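Local coordinates for protein alpha-glucosidase (Pseudoalteromonas sp. K8, PDB 5HQ4) that probably hydrolyses alpha-glucosidic bonds at the ends of sugar chains, as a calcium-binding glycoside hydrolase of family 97, at residues R152-Y157 with T435-K440; R596-S601 with L644-A649; R458-N463 with N507-T512. All coordinates share one frame; numbering follows the deposited sequence.

Contact 1 (R152-Y157 with T435-K440); sequences RYEYVY and THEPIK. With CA (calcium ion), chain G.
Tyr153 and Glu154 meet residues Glu437 to Lys440 where a loop of the N-terminal beta-sandwich region reaches the TIM barrel. The two loops share a calcium ion. Segment 435-440 leaves the end of barrel strand 432-435. The Tyr153 side chain leaves the backbone toward it. Its CG lies anti to the carbonyl carbon and beside the backbone N (chi1 -59°), which brings the ring edge to Pro438 O. Contacts begin at Tyr153 CD1, 3.8 Å from Pro438 O. Tyr153 CE1 comes closer, with Pro438 O 3.2 Å away at the ring edge, in its plane. Tyr153 CZ packs 3.7 Å from Lys440 CB. At the tip, Tyr153 OH accepts a hydrogen bond from Lys440 N (3.1 Å, 150° at the hydrogen), with Ile439 CD1 also near. Lys440 NZ forms a salt bridge with Glu186.

The metal forms the second link. Glu154 OE1 binds calcium at 2.5 Å and Glu437 OE2 at 2.4 Å, with their carboxylate planes 77° apart. Glu455, Glu461 and two waters complete the site. The other oxygen of Glu437, OE1, has its polar partner in Tyr389. Arg152 braces Glu154 with a salt bridge from NH2 to OE2. Arg152 NE is buried beside Glu437 CG, 3.7 Å away, without a polar partner. One more water joins the loops: it donates to Glu154 OE1 and accepts from Glu437 N at 2.9 Å.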
loop_
_atom_site.group_PDB
_atom_site.type_symbol
_atom_site.label_atom_id
_atom_site.label_comp_id
_atom_site.label_asym_id
_atom_site.label_seq_id
_atom_site.Cartn_x
_atom_site.Cartn_y
_atom_site.Cartn_z
ATOM N N ARG A 152 -7.160 6.795 -11.323
ATOM C CA ARG A 152 -6.207 5.723 -10.932
ATOM C C ARG A 152 -6.732 5.013 -9.684
ATOM O O ARG A 152 -7.880 4.536 -9.683
ATOM C CB ARG A 152 -4.796 6.321 -10.777
ATOM C CG ARG A 152 -4.245 7.054 -12.005
ATOM C CD ARG A 152 -2.972 7.846 -11.641
ATOM N NE ARG A 152 -3.183 8.604 -10.414
ATOM C CZ ARG A 152 -3.776 9.787 -10.349
ATOM N NH1 ARG A 152 -4.207 10.391 -11.451
ATOM N NH2 ARG A 152 -3.940 10.371 -9.175
ATOM N N TYR A 153 -5.936 4.898 -8.614
ATOM C CA TYR A 153 -6.373 4.271 -7.370
ATOM C C TYR A 153 -7.005 5.264 -6.408
ATOM O O TYR A 153 -7.436 4.863 -5.322
ATOM C CB TYR A 153 -5.193 3.600 -6.653
ATOM C CG TYR A 153 -4.466 2.512 -7.424
ATOM C CD1 TYR A 153 -3.128 2.673 -7.782
ATOM C CD2 TYR A 153 -5.102 1.315 -7.762
ATOM C CE1 TYR A 153 -2.442 1.685 -8.477
ATOM C CE2 TYR A 153 -4.417 0.307 -8.461
ATOM C CZ TYR A 153 -3.083 0.506 -8.810
ATOM O OH TYR A 153 -2.372 -0.460 -9.504
ATOM N N GLU A 154 -7.043 6.548 -6.756
ATOM C CA GLU A 154 -7.405 7.591 -5.787
ATOM C C GLU A 154 -8.913 7.860 -5.844
ATOM O O GLU A 154 -9.400 8.871 -6.362
ATOM C CB GLU A 154 -6.570 8.847 -6.031
ATOM C CG GLU A 154 -5.081 8.660 -5.643
ATOM C CD GLU A 154 -4.215 9.882 -5.947
ATOM O OE1 GLU A 154 -3.159 10.037 -5.304
ATOM O OE2 GLU A 154 -4.605 10.695 -6.810
ATOM N N TYR A 155 -9.657 6.911 -5.275
ATOM C CA TYR A 155 -11.105 6.963 -5.142
ATOM C C TYR A 155 -11.486 6.631 -3.706
ATOM O O TYR A 155 -10.781 5.881 -3.026
ATOM C CB TYR A 155 -11.799 5.939 -6.078
ATOM C CG TYR A 155 -11.724 6.326 -7.536
ATOM C CD1 TYR A 155 -12.713 7.116 -8.106
ATOM C CD2 TYR A 155 -10.654 5.921 -8.336
ATOM C CE1 TYR A 155 -12.655 7.489 -9.441
ATOM C CE2 TYR A 155 -10.588 6.289 -9.680
ATOM C CZ TYR A 155 -11.595 7.077 -10.217
ATOM O OH TYR A 155 -11.544 7.461 -11.533
ATOM N N VAL A 156 -12.616 7.162 -3.257
ATOM C CA VAL A 156 -13.194 6.680 -2.007
ATOM C C VAL A 156 -13.902 5.357 -2.281
ATOM O O VAL A 156 -14.355 5.085 -3.403
ATOM C CB VAL A 156 -14.138 7.728 -1.383
ATOM C CG1 VAL A 156 -13.387 9.063 -1.176
ATOM C CG2 VAL A 156 -15.399 7.925 -2.235
ATOM N N TYR A 157 -13.975 4.508 -1.259
ATOM C CA TYR A 157 -14.517 3.162 -1.425
ATOM C C TYR A 157 -16.044 3.178 -1.474
ATOM O O TYR A 157 -16.700 3.919 -0.733
ATOM C CB TYR A 157 -14.002 2.245 -0.301
ATOM C CG TYR A 157 -12.599 1.796 -0.639
ATOM C CD1 TYR A 157 -11.504 2.634 -0.407
ATOM C CD2 TYR A 157 -12.376 0.573 -1.264
ATOM C CE1 TYR A 157 -10.212 2.256 -0.777
ATOM C CE2 TYR A 157 -11.092 0.181 -1.645
ATOM C CZ TYR A 157 -10.019 1.021 -1.389
ATOM O OH TYR A 157 -8.755 0.646 -1.772
ATOM N N THR A 435 6.777 5.881 -3.649
ATOM C CA THR A 435 6.160 6.106 -4.962
ATOM C C THR A 435 4.731 6.617 -4.812
ATOM O O THR A 435 3.864 5.893 -4.324
ATOM C CB THR A 435 6.141 4.817 -5.793
ATOM O OG1 THR A 435 7.437 4.214 -5.787
ATOM C CG2 THR A 435 5.728 5.121 -7.237
ATOM N N HIS A 436 4.475 7.845 -5.261
ATOM C CA HIS A 436 3.103 8.313 -5.395
ATOM C C HIS A 436 2.638 8.100 -6.832
ATOM O O HIS A 436 3.453 8.017 -7.754
ATOM C CB HIS A 436 2.982 9.777 -4.953
ATOM C CG HIS A 436 3.036 9.930 -3.460
ATOM N ND1 HIS A 436 2.184 10.752 -2.755
ATOM C CD2 HIS A 436 3.801 9.297 -2.534
ATOM C CE1 HIS A 436 2.440 10.642 -1.460
ATOM N NE2 HIS A 436 3.417 9.766 -1.300
ATOM N N GLU A 437 1.323 7.971 -7.003
ATOM C CA GLU A 437 0.724 7.463 -8.235
ATOM C C GLU A 437 1.467 6.204 -8.691
ATOM O O GLU A 437 2.044 6.168 -9.782
ATOM C CB GLU A 437 0.703 8.522 -9.329
ATOM C CG GLU A 437 -0.064 9.784 -8.899
ATOM C CD GLU A 437 0.742 10.646 -7.919
ATOM O OE1 GLU A 437 1.940 10.873 -8.177
ATOM O OE2 GLU A 437 0.199 11.065 -6.874
ATOM N N PRO A 438 1.478 5.157 -7.865
ATOM C CA PRO A 438 2.322 3.987 -8.116
ATOM C C PRO A 438 1.571 2.879 -8.824
ATOM O O PRO A 438 0.378 3.016 -9.114
ATOM C CB PRO A 438 2.666 3.535 -6.696
ATOM C CG PRO A 438 1.324 3.703 -6.003
ATOM C CD PRO A 438 0.734 5.007 -6.603
ATOM N N ILE A 439 2.265 1.769 -9.078
ATOM C CA ILE A 439 1.606 0.467 -9.163
ATOM C C ILE A 439 1.237 0.033 -7.748
ATOM O O ILE A 439 1.958 0.334 -6.784
ATOM C CB ILE A 439 2.531 -0.566 -9.843
ATOM C CG1 ILE A 439 1.856 -1.939 -9.933
ATOM C CG2 ILE A 439 3.852 -0.720 -9.063
ATOM C CD1 ILE A 439 0.696 -1.984 -10.937
ATOM N N LYS A 440 0.103 -0.654 -7.608
ATOM C CA LYS A 440 -0.298 -1.165 -6.301
ATOM C C LYS A 440 0.796 -2.050 -5.713
ATOM O O LYS A 440 1.599 -2.659 -6.436
ATOM C CB LYS A 440 -1.607 -1.953 -6.416
ATOM C CG LYS A 440 -1.445 -3.285 -7.208
ATOM C CD LYS A 440 -2.781 -3.775 -7.790
ATOM C CE LYS A 440 -2.594 -5.130 -8.481
ATOM N NZ LYS A 440 -3.855 -5.682 -9.070
HETATM CA CA CA G . -1.331 11.726 -5.217
HETATM O O HOH W 1 -1.040 7.771 -5.420
HETATM O O HOH W 2 -2.785 12.673 -6.858
HETATM O O HOH W 3 0.732 12.484 -4.278
#

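Contact 2 (R596-S601 with L644-A649); sequences RTIEIS and LTLKLA
The carboxylate of Glu599 is held by Thr645: Thr645 OG1 donates to Glu599 OE1 at 2.7 Å, on the syn side and 15° out of the carboxylate plane. The pair sits on a two-stranded antiparallel sheet of the C-terminal domain. Glu599 OE2 lies 3.6 Å from Thr645 CG2. A bend in the glutamate chain (chi2 -68°) brings the group back beside its neighbour. A water also donates to Glu599 OE1 and to Leu644 O, so OE1 takes two bonds.

Strand 596-601 runs against 644-648, with axes 4.6 Å apart. Six backbone hydrogen bonds join the hydrogen-bonded pairs Arg596-Leu648, Ile598-Leu646 and Ile600-Leu644. Thr597 and Lys647 share the solvent face with Glu599 and Thr645. There Thr597 CG2 meets Thr645 CG2 at 3.6 Å.

The other face is apolar. Ile598 CD1 touches Leu648 CD1 at 3.7 Å, and Ile600 CG1 touches Leu646 CD1 at the same distance. These side chains pack on strands 567-574, 585-591 and 653-660 of the six-stranded sheet, so the ladder covers part of one face of that sheet in a two-layer beta sandwich. Arg596 starts on this face, but its guanidinium group leaves the ladder for a salt bridge with Asp592, a magnesium ligand. Between the bonded pairs, Thr597 CA makes a CH...O contact of 3.2 Å with Leu646 O.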
loop_
_atom_site.group_PDB
_atom_site.type_symbol
_atom_site.label_atom_id
_atom_site.label_comp_id
_atom_site.label_asym_id
_atom_site.label_seq_id
_atom_site.Cartn_x
_atom_site.Cartn_y
_atom_site.Cartn_z
ATOM N N ARG A 596 -18.329 5.261 18.642
ATOM C CA ARG A 596 -18.327 3.833 18.945
ATOM C C ARG A 596 -17.614 3.569 20.262
ATOM O O ARG A 596 -16.610 4.211 20.581
ATOM C CB ARG A 596 -17.648 2.987 17.835
ATOM C CG ARG A 596 -18.390 2.953 16.496
ATOM C CD ARG A 596 -17.698 2.091 15.395
ATOM N NE ARG A 596 -18.380 2.339 14.122
ATOM C CZ ARG A 596 -19.493 1.725 13.756
ATOM N NH1 ARG A 596 -20.015 0.799 14.559
ATOM N NH2 ARG A 596 -20.085 2.020 12.598
ATOM N N THR A 597 -18.137 2.610 21.015
ATOM C CA THR A 597 -17.497 2.092 22.214
ATOM C C THR A 597 -16.922 0.717 21.905
ATOM O O THR A 597 -17.639 -0.146 21.397
ATOM C CB THR A 597 -18.504 1.988 23.354
ATOM O OG1 THR A 597 -19.057 3.284 23.611
ATOM C CG2 THR A 597 -17.836 1.438 24.607
ATOM N N ILE A 598 -15.642 0.510 22.208
ATOM C CA ILE A 598 -14.959 -0.750 21.904
ATOM C C ILE A 598 -14.271 -1.257 23.165
ATOM O O ILE A 598 -13.427 -0.558 23.733
ATOM C CB ILE A 598 -13.928 -0.583 20.777
ATOM C CG1 ILE A 598 -14.543 0.161 19.596
ATOM C CG2 ILE A 598 -13.395 -1.953 20.335
ATOM C CD1 ILE A 598 -13.518 0.788 18.698
ATOM N N GLU A 599 -14.607 -2.477 23.589
ATOM C CA GLU A 599 -13.941 -3.095 24.732
ATOM C C GLU A 599 -12.712 -3.851 24.244
ATOM O O GLU A 599 -12.811 -4.679 23.334
ATOM C CB GLU A 599 -14.879 -4.054 25.473
ATOM C CG GLU A 599 -16.257 -3.485 25.747
ATOM C CD GLU A 599 -16.237 -2.345 26.751
ATOM O OE1 GLU A 599 -15.232 -2.203 27.488
ATOM O OE2 GLU A 599 -17.232 -1.587 26.800
ATOM N N ILE A 600 -11.567 -3.586 24.868
ATOM C CA ILE A 600 -10.285 -4.144 24.458
ATOM C C ILE A 600 -9.626 -4.813 25.659
ATOM O O ILE A 600 -9.545 -4.219 26.738
ATOM C CB ILE A 600 -9.366 -3.051 23.879
ATOM C CG1 ILE A 600 -9.935 -2.540 22.552
ATOM C CG2 ILE A 600 -7.948 -3.558 23.702
ATOM C CD1 ILE A 600 -10.048 -3.605 21.511
ATOM N N SER A 601 -9.161 -6.047 25.473
ATOM C CA SER A 601 -8.290 -6.679 26.452
ATOM C C SER A 601 -6.851 -6.236 26.215
ATOM O O SER A 601 -6.407 -6.104 25.070
ATOM C CB SER A 601 -8.386 -8.207 26.357
ATOM O OG SER A 601 -7.330 -8.809 27.084
ATOM N N LEU A 644 -9.569 -2.207 28.631
ATOM C CA LEU A 644 -9.740 -0.813 28.257
ATOM C C LEU A 644 -11.062 -0.670 27.530
ATOM O O LEU A 644 -11.404 -1.508 26.693
ATOM C CB LEU A 644 -8.611 -0.352 27.340
ATOM C CG LEU A 644 -7.834 0.901 27.683
ATOM C CD1 LEU A 644 -7.265 0.770 29.063
ATOM C CD2 LEU A 644 -6.733 1.015 26.687
ATOM N N THR A 645 -11.803 0.383 27.851
ATOM C CA THR A 645 -12.988 0.757 27.094
ATOM C C THR A 645 -12.621 1.942 26.212
ATOM O O THR A 645 -12.366 3.039 26.717
ATOM C CB THR A 645 -14.146 1.111 28.022
ATOM O OG1 THR A 645 -14.465 -0.018 28.838
ATOM C CG2 THR A 645 -15.366 1.517 27.204
ATOM N N LEU A 646 -12.578 1.724 24.901
ATOM C CA LEU A 646 -12.342 2.824 23.974
ATOM C C LEU A 646 -13.655 3.548 23.715
ATOM O O LEU A 646 -14.670 2.914 23.420
ATOM C CB LEU A 646 -11.751 2.302 22.662
ATOM C CG LEU A 646 -10.410 1.575 22.785
ATOM C CD1 LEU A 646 -10.019 0.947 21.449
ATOM C CD2 LEU A 646 -9.350 2.553 23.257
ATOM N N LYS A 647 -13.649 4.870 23.850
ATOM C CA LYS A 647 -14.825 5.691 23.569
ATOM C C LYS A 647 -14.448 6.632 22.434
ATOM O O LYS A 647 -13.833 7.676 22.669
ATOM C CB LYS A 647 -15.271 6.462 24.804
ATOM C CG LYS A 647 -15.854 5.591 25.904
ATOM C CD LYS A 647 -17.316 5.308 25.635
ATOM C CE LYS A 647 -17.998 4.709 26.853
ATOM N NZ LYS A 647 -19.363 4.200 26.514
ATOM N N LEU A 648 -14.793 6.260 21.206
ATOM C CA LEU A 648 -14.403 7.036 20.041
ATOM C C LEU A 648 -15.526 7.998 19.667
ATOM O O LEU A 648 -16.685 7.589 19.559
ATOM C CB LEU A 648 -14.072 6.115 18.861
ATOM C CG LEU A 648 -13.093 4.960 19.137
ATOM C CD1 LEU A 648 -12.648 4.293 17.833
ATOM C CD2 LEU A 648 -11.881 5.415 19.933
ATOM N N ALA A 649 -15.180 9.273 19.491
ATOM C CA ALA A 649 -16.141 10.265 19.033
ATOM C C ALA A 649 -16.504 10.001 17.569
ATOM O O ALA A 649 -15.907 9.154 16.902
ATOM C CB ALA A 649 -15.569 11.674 19.191
HETATM O O HOH W 4 -13.151 -3.674 28.184
#

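Contact 3 (R458-N463 with N507-T512). With CA (calcium ion), chain G.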
loop_
_atom_site.group_PDB
_atom_site.type_symbol
_atom_site.label_atom_id
_atom_site.label_comp_id
_atom_site.label_asym_id
_atom_site.label_seq_id
_atom_site.Cartn_x
_atom_site.Cartn_y
_atom_site.Cartn_z
ATOM N N ARG A 458 -6.386 7.401 -1.868
ATOM C CA ARG A 458 -6.547 8.775 -1.404
ATOM C C ARG A 458 -5.947 8.916 -0.012
ATOM O O ARG A 458 -6.387 8.254 0.934
ATOM C CB ARG A 458 -8.018 9.183 -1.395
ATOM C CG ARG A 458 -8.596 9.431 -2.801
ATOM C CD ARG A 458 -10.097 9.710 -2.756
ATOM N NE ARG A 458 -10.477 10.790 -1.827
ATOM C CZ ARG A 458 -11.221 11.845 -2.149
ATOM N NH1 ARG A 458 -11.671 11.994 -3.390
ATOM N NH2 ARG A 458 -11.545 12.743 -1.219
ATOM N N GLY A 459 -4.936 9.767 0.106
ATOM C CA GLY A 459 -4.335 10.092 1.374
ATOM C C GLY A 459 -4.792 11.449 1.875
ATOM O O GLY A 459 -5.799 12.006 1.422
ATOM N N GLN A 460 -4.012 11.998 2.804
ATOM C CA GLN A 460 -4.336 13.277 3.442
ATOM C C GLN A 460 -4.492 14.420 2.444
ATOM O O GLN A 460 -5.247 15.370 2.700
ATOM C CB GLN A 460 -3.228 13.627 4.439
ATOM C CG GLN A 460 -3.560 14.758 5.402
ATOM C CD GLN A 460 -4.386 14.277 6.577
ATOM O OE1 GLN A 460 -5.614 14.348 6.548
ATOM N NE2 GLN A 460 -3.715 13.777 7.621
ATOM N N GLU A 461 -3.756 14.387 1.329
ATOM C CA GLU A 461 -3.775 15.525 0.411
ATOM C C GLU A 461 -5.184 15.805 -0.106
ATOM O O GLU A 461 -5.531 16.965 -0.351
ATOM C CB GLU A 461 -2.817 15.278 -0.757
ATOM C CG GLU A 461 -3.179 14.013 -1.548
ATOM C CD GLU A 461 -2.358 13.831 -2.817
ATOM O OE1 GLU A 461 -1.668 14.790 -3.232
ATOM O OE2 GLU A 461 -2.420 12.724 -3.407
ATOM N N PHE A 462 -6.024 14.774 -0.233
ATOM C CA PHE A 462 -7.402 15.002 -0.677
ATOM C C PHE A 462 -8.240 15.724 0.363
ATOM O O PHE A 462 -9.334 16.189 0.039
ATOM C CB PHE A 462 -8.069 13.672 -1.053
ATOM C CG PHE A 462 -7.670 13.189 -2.411
ATOM C CD1 PHE A 462 -6.454 12.548 -2.595
ATOM C CD2 PHE A 462 -8.483 13.429 -3.515
ATOM C CE1 PHE A 462 -6.061 12.131 -3.869
ATOM C CE2 PHE A 462 -8.095 13.014 -4.781
ATOM C CZ PHE A 462 -6.887 12.369 -4.953
ATOM N N ASN A 463 -7.756 15.834 1.594
ATOM C CA ASN A 463 -8.475 16.586 2.600
ATOM C C ASN A 463 -8.173 18.068 2.519
ATOM O O ASN A 463 -8.842 18.857 3.186
ATOM C CB ASN A 463 -8.142 16.046 3.992
ATOM C CG ASN A 463 -8.677 14.648 4.192
ATOM O OD1 ASN A 463 -9.680 14.282 3.581
ATOM N ND2 ASN A 463 -8.013 13.853 5.040
ATOM N N ASN A 507 -13.417 21.716 2.835
ATOM C CA ASN A 507 -12.286 20.828 2.565
ATOM C C ASN A 507 -11.346 20.835 3.770
ATOM O O ASN A 507 -10.634 21.815 4.010
ATOM C CB ASN A 507 -11.549 21.258 1.297
ATOM C CG ASN A 507 -12.282 20.851 0.032
ATOM O OD1 ASN A 507 -12.797 19.733 -0.068
ATOM N ND2 ASN A 507 -12.332 21.754 -0.943
ATOM N N ARG A 508 -11.322 19.725 4.495
ATOM C CA ARG A 508 -10.551 19.525 5.715
ATOM C C ARG A 508 -10.579 18.037 6.020
ATOM O O ARG A 508 -11.486 17.338 5.554
ATOM C CB ARG A 508 -11.158 20.314 6.895
ATOM C CG ARG A 508 -12.673 20.091 7.029
ATOM C CD ARG A 508 -13.239 20.382 8.435
ATOM N NE ARG A 508 -12.838 19.383 9.425
ATOM C CZ ARG A 508 -13.495 19.123 10.553
ATOM N NH1 ARG A 508 -14.625 19.762 10.842
ATOM N NH2 ARG A 508 -13.024 18.202 11.393
ATOM N N PRO A 509 -9.621 17.527 6.802
ATOM C CA PRO A 509 -9.782 16.169 7.335
ATOM C C PRO A 509 -11.054 16.128 8.161
ATOM O O PRO A 509 -11.252 16.951 9.055
ATOM C CB PRO A 509 -8.529 15.959 8.198
ATOM C CG PRO A 509 -7.529 16.973 7.667
ATOM C CD PRO A 509 -8.364 18.154 7.259
ATOM N N GLN A 510 -11.942 15.193 7.824
ATOM C CA GLN A 510 -13.230 15.113 8.511
ATOM C C GLN A 510 -13.083 14.143 9.678
ATOM O O GLN A 510 -13.650 13.044 9.707
ATOM C CB GLN A 510 -14.328 14.709 7.539
ATOM C CG GLN A 510 -14.551 15.767 6.464
ATOM C CD GLN A 510 -15.806 15.528 5.661
ATOM O OE1 GLN A 510 -16.163 14.381 5.374
ATOM N NE2 GLN A 510 -16.496 16.610 5.305
ATOM N N THR A 511 -12.251 14.566 10.636
ATOM C CA THR A 511 -11.855 13.735 11.769
ATOM C C THR A 511 -11.664 14.613 13.000
ATOM O O THR A 511 -11.637 15.846 12.919
ATOM C CB THR A 511 -10.546 12.951 11.524
ATOM O OG1 THR A 511 -9.415 13.797 11.778
ATOM C CG2 THR A 511 -10.448 12.378 10.088
ATOM N N THR A 512 -11.521 13.959 14.150
ATOM C CA THR A 512 -11.071 14.650 15.349
ATOM C C THR A 512 -9.542 14.695 15.381
ATOM O O THR A 512 -8.849 14.054 14.589
ATOM C CB THR A 512 -11.582 13.968 16.629
ATOM O OG1 THR A 512 -10.953 12.690 16.768
ATOM C CG2 THR A 512 -13.108 13.792 16.626
HETATM CA CA CA G . -1.331 11.726 -5.217
HETATM O O HOH W 5 -11.414 13.025 6.297
HETATM O O HOH W 2 -2.785 12.673 -6.858
HETATM O O HOH W 3 0.732 12.484 -4.278
#
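Asn463 and Gln460 pack against the ring of Pro509. Asn463 CB lies 3.5 Å from Pro509 N, and its ND2 lies 3.8 Å from Pro509 CB. The side chains of Gln460 and Pro509 cross at about a right angle, with Gln460 OE1 3.4 Å from Pro509 CG. The backbones also meet here: Asn463 O is 2.9 Å from Arg508 N, but the angle is too poor for a hydrogen bond.

One hydrogen bond ties the two amides together. Asn463 ND2 donates to Gln460 OE1 at 2.9 Å, nearly straight (164°), with the acceptor in the asparagine amide plane. Gln460 has CG opposite its backbone N (chi1 -167°) and turns back at chi2 (82°) to meet it. Asn463 OD1 accepts from Asn470 N. Replacing Asn463 by alanine would probably leave Gln460 OE1 without this donor and Asn470 N without its acceptor, and the Gln460 amide less firmly fixed.

Segment 458-463 follows barrel strand 451-454 and leads into the short helix 462-465. This is the calcium-binding side of the TIM barrel: Glu461 OE2 binds the ion at 2.3 Å, well away from Pro509.

On the other segment, Pro509 O accepts from Arg508 NE at 2.9 Å, with the donor above the carbonyl plane. Arg508 NH2 also bonds Trp624 O. Gln510 makes an inverse gamma turn, and a water accepts from Gln510 N at 2.7 Å and donates a weak bond to Asn463 OD1. Beyond it, Thr512 is the N-cap of helix 513-522, and its OG1 is also hydrogen-bonded to Asp618 OD1.

How the contacts relate
From the N terminus, the chain first builds the beta-sandwich region. Contact 1 then joins this region to the barrel: it closes a loop of 277 residues, bringing 152-157 onto loop 435-440. Contact 3 comes next. It closes a 43-residue excursion between 458-463 and 507-512, in the barrel region. Contact 2 closes last, over 42 residues of the C-terminal domain. The three are in series; none nests or crosses. Contacts 1 and 3 have centres about 16 Å apart and share the calcium ion and two waters. Contact 3 reaches contact 2 through Thr512 CG2 and Ala649 CB, 4.1 Å apart, setting the barrel region against the C-terminal domain. Contacts 1 and 2 do not touch.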